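Local coordinates for chromosome replication initiation inhibitor protein (Agrobacterium tumefaciens, PDB 3FD3) that probably acts as a DNA-binding transcription factor of the LysR family, this piece being its C-terminal substrate-binding (regulatory) domain, at residues A113-T118 / W147-V152. Sequence-based numbering, arbitrary orientation.
Sequences ASWIRT and WGLNPV. With CA (calcium ion), chain B.
Two buried tryptophans, Trp115 and Trp147, meet obliquely. Their six-membered rings lie with centroids 5.4 Å apart and planes at 54°. These rings do the touching, CE3 and CZ3 of Trp115 against CZ3 and CH2 of Trp147, and the closest pair is Trp115 CE3 and Trp147 CZ3, 3.8 Å apart. A chi1 of 73° swings the Trp147 indole toward helix 111-120, where it meets both Trp115 and Ile116. Ile116 reaches this indole from the next helical position. Its CD1 meets the rim of the indole, close to its plane, 3.9 Å from Trp147 CH2. Leu149 packs against the base of Trp115, with CD2 3.8 Å from Trp115 CB, and the two side chains cross at about a right angle. The contact is wholly apolar. The indole N-H of Trp115 is used elsewhere, in a hydrogen bond to Thr171 OG1, which helps to fix the ring. The backbone of Leu149 is also engaged: its N bonds to Gln112 OE1, and its O binds a calcium ion at 2.4 Å. Two waters and one atom from outside the two segments also bind that ion. In this LysR substrate-binding domain, the contact joins helix 111-120 to strand 148-151, an outermost strand of the mixed sheet within this chain. Strand 66-79 pairs beside it and adds Ala77 and Ala79 to the apolar core, while Leu167 of strand 165-181 touches both tryptophans.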
ATOM      1  N   ALA A 113      -8.310  12.298 -14.615  1.00 22.00           N
ATOM      2  CA  ALA A 113      -9.189  12.732 -15.711  1.00 22.67           C
ATOM      3  C   ALA A 113     -10.157  13.808 -15.223  1.00 23.05           C
ATOM      4  O   ALA A 113     -10.381  14.835 -15.881  1.00 22.55           O
ATOM      5  CB  ALA A 113      -9.965  11.543 -16.290  1.00 22.96           C
ATOM      6  N   SER A 114     -10.731  13.570 -14.054  1.00 23.66           N
ATOM      7  CA  SER A 114     -11.658  14.506 -13.446  1.00 24.96           C
ATOM      8  C   SER A 114     -10.967  15.838 -13.117  1.00 24.50           C
ATOM      9  O   SER A 114     -11.495  16.904 -13.413  1.00 25.09           O
ATOM     10  CB  SER A 114     -12.251  13.905 -12.172  1.00 24.90           C
ATOM     11  OG  SER A 114     -13.196  14.813 -11.665  1.00 28.46           O
ATOM     12  N   TRP A 115      -9.783  15.760 -12.524  1.00 24.28           N
ATOM     13  CA  TRP A 115      -9.001  16.950 -12.199  1.00 23.62           C
ATOM     14  C   TRP A 115      -8.703  17.768 -13.453  1.00 23.88           C
ATOM     15  O   TRP A 115      -8.908  18.976 -13.469  1.00 24.16           O
ATOM     16  CB  TRP A 115      -7.696  16.588 -11.463  1.00 23.75           C
ATOM     17  CG  TRP A 115      -6.898  17.803 -11.159  1.00 23.60           C
ATOM     18  CD1 TRP A 115      -7.061  18.642 -10.089  1.00 23.67           C
ATOM     19  CD2 TRP A 115      -5.868  18.364 -11.954  1.00 21.61           C
ATOM     20  NE1 TRP A 115      -6.181  19.690 -10.166  1.00 22.46           N
ATOM     21  CE2 TRP A 115      -5.435  19.542 -11.306  1.00 22.29           C
ATOM     22  CE3 TRP A 115      -5.267  17.998 -13.172  1.00 23.45           C
ATOM     23  CZ2 TRP A 115      -4.424  20.348 -11.823  1.00 23.56           C
ATOM     24  CZ3 TRP A 115      -4.268  18.799 -13.677  1.00 22.98           C
ATOM     25  CH2 TRP A 115      -3.870  19.974 -13.014  1.00 23.84           C
ATOM     26  N   ILE A 116      -8.260  17.107 -14.519  1.00 23.64           N
ATOM     27  CA  ILE A 116      -8.000  17.819 -15.783  1.00 24.41           C
ATOM     28  C   ILE A 116      -9.249  18.546 -16.302  1.00 25.38           C
ATOM     29  O   ILE A 116      -9.188  19.724 -16.666  1.00 24.91           O
ATOM     30  CB  ILE A 116      -7.501  16.873 -16.879  1.00 24.03           C
ATOM     31  CG1 ILE A 116      -6.108  16.325 -16.507  1.00 23.20           C
ATOM     32  CG2 ILE A 116      -7.441  17.615 -18.220  1.00 23.09           C
ATOM     33  CD1 ILE A 116      -5.664  15.111 -17.333  1.00 22.53           C
ATOM     34  N   ARG A 117     -10.357  17.811 -16.341  0.50 25.95           N
ATOM     35  CA  ARG A 117     -11.644  18.307 -16.816  0.50 26.80           C
ATOM     36  C   ARG A 117     -12.001  19.595 -16.078  0.50 27.45           C
ATOM     37  O   ARG A 117     -12.352  20.610 -16.696  0.50 27.56           O
ATOM     38  CB  ARG A 117     -12.685  17.205 -16.574  0.50 26.96           C
ATOM     39  CG  ARG A 117     -14.059  17.433 -17.116  0.50 27.94           C
ATOM     40  CD  ARG A 117     -14.780  16.097 -17.373  0.50 29.13           C
ATOM     41  NE  ARG A 117     -14.775  15.167 -16.244  0.50 30.01           N
ATOM     42  CZ  ARG A 117     -14.264  13.937 -16.281  0.50 30.38           C
ATOM     43  NH1 ARG A 117     -13.693  13.471 -17.382  0.50 30.59           N
ATOM     44  NH2 ARG A 117     -14.321  13.167 -15.210  0.50 31.70           N
ATOM     45  N   THR A 118     -11.864  19.550 -14.757  1.00 27.81           N
ATOM     46  CA  THR A 118     -12.147  20.682 -13.879  1.00 29.38           C
ATOM     47  C   THR A 118     -11.161  21.846 -13.973  1.00 29.23           C
ATOM     48  O   THR A 118     -11.567  23.008 -13.965  1.00 28.60           O
ATOM     49  CB  THR A 118     -12.187  20.239 -12.417  1.00 29.67           C
ATOM     50  OG1 THR A 118     -13.304  19.369 -12.243  1.00 33.39           O
ATOM     51  CG2 THR A 118     -12.352  21.465 -11.500  1.00 32.56           C
ATOM     52  N   TRP A 147       2.975  12.896 -12.311  1.00 21.15           N
ATOM     53  CA  TRP A 147       2.025  13.690 -11.525  1.00 20.68           C
ATOM     54  C   TRP A 147       0.760  12.876 -11.269  1.00 20.64           C
ATOM     55  O   TRP A 147       0.399  12.022 -12.047  1.00 21.22           O
ATOM     56  CB  TRP A 147       1.683  14.996 -12.223  1.00 20.11           C
ATOM     57  CG  TRP A 147       0.780  14.811 -13.448  1.00 21.96           C
ATOM     58  CD1 TRP A 147       1.169  14.555 -14.723  1.00 21.99           C
ATOM     59  CD2 TRP A 147      -0.646  14.845 -13.461  1.00 20.19           C
ATOM     60  NE1 TRP A 147       0.084  14.431 -15.536  1.00 21.19           N
ATOM     61  CE2 TRP A 147      -1.052  14.600 -14.787  1.00 22.30           C
ATOM     62  CE3 TRP A 147      -1.623  15.051 -12.477  1.00 21.18           C
ATOM     63  CZ2 TRP A 147      -2.400  14.581 -15.162  1.00 22.01           C
ATOM     64  CZ3 TRP A 147      -2.957  15.005 -12.847  1.00 22.20           C
ATOM     65  CH2 TRP A 147      -3.331  14.770 -14.173  1.00 21.70           C
ATOM     66  N   GLY A 148       0.091  13.157 -10.156  1.00 20.44           N
ATOM     67  CA  GLY A 148      -1.143  12.463  -9.855  1.00 20.83           C
ATOM     68  C   GLY A 148      -1.860  13.063  -8.676  1.00 20.44           C
ATOM     69  O   GLY A 148      -1.344  13.967  -8.019  1.00 20.56           O
ATOM     70  N   LEU A 149      -3.072  12.555  -8.438  1.00 20.44           N
ATOM     71  CA  LEU A 149      -3.893  13.027  -7.324  1.00 20.85           C
ATOM     72  C   LEU A 149      -3.557  12.231  -6.071  1.00 20.70           C
ATOM     73  O   LEU A 149      -3.623  10.992  -6.063  1.00 23.75           O
ATOM     74  CB  LEU A 149      -5.370  12.914  -7.666  1.00 20.45           C
ATOM     75  CG  LEU A 149      -5.987  14.046  -8.509  1.00 20.88           C
ATOM     76  CD1 LEU A 149      -6.133  15.321  -7.701  1.00 22.81           C
ATOM     77  CD2 LEU A 149      -5.136  14.341  -9.770  1.00 19.99           C
ATOM     78  N   ASN A 150      -3.157  12.935  -5.021  1.00 20.93           N
ATOM     79  CA  ASN A 150      -2.806  12.321  -3.764  1.00 20.25           C
ATOM     80  C   ASN A 150      -3.642  12.916  -2.634  1.00 20.04           C
ATOM     81  O   ASN A 150      -3.871  14.142  -2.600  1.00 20.37           O
ATOM     82  CB  ASN A 150      -1.334  12.582  -3.452  1.00 20.07           C
ATOM     83  CG  ASN A 150      -0.416  11.878  -4.394  1.00 22.04           C
ATOM     84  OD1 ASN A 150      -0.359  10.658  -4.392  1.00 20.93           O
ATOM     85  ND2 ASN A 150       0.326  12.643  -5.213  1.00 22.19           N
ATOM     86  N   PRO A 151      -4.076  12.086  -1.694  1.00 19.41           N
ATOM     87  CA  PRO A 151      -4.778  12.643  -0.534  1.00 19.17           C
ATOM     88  C   PRO A 151      -3.944  13.687   0.231  1.00 19.29           C
ATOM     89  O   PRO A 151      -2.724  13.497   0.421  1.00 19.24           O
ATOM     90  CB  PRO A 151      -5.022  11.415   0.344  1.00 19.76           C
ATOM     91  CG  PRO A 151      -4.914  10.252  -0.546  1.00 20.16           C
ATOM     92  CD  PRO A 151      -3.954  10.615  -1.614  1.00 19.04           C
ATOM     93  N   VAL A 152      -4.602  14.761   0.671  1.00 19.61           N
ATOM     94  CA  VAL A 152      -3.946  15.873   1.339  1.00 20.30           C
ATOM     95  C   VAL A 152      -3.149  15.423   2.566  1.00 20.87           C
ATOM     96  O   VAL A 152      -2.065  15.969   2.832  1.00 21.37           O
ATOM     97  CB  VAL A 152      -4.963  16.993   1.757  1.00 20.46           C
ATOM     98  CG1 VAL A 152      -6.032  16.479   2.743  1.00 20.46           C
ATOM     99  CG2 VAL A 152      -4.211  18.209   2.313  1.00 23.77           C
TER
HETATM  100 CA    CA B   1      -4.512   8.755  -6.247  0.70 36.28          CA
HETATM  101  O   HOH W   1      -3.778   7.951  -4.100  1.00 23.28           O
HETATM  102  O   HOH W   2      -5.463   8.907  -8.324  1.00 26.70           O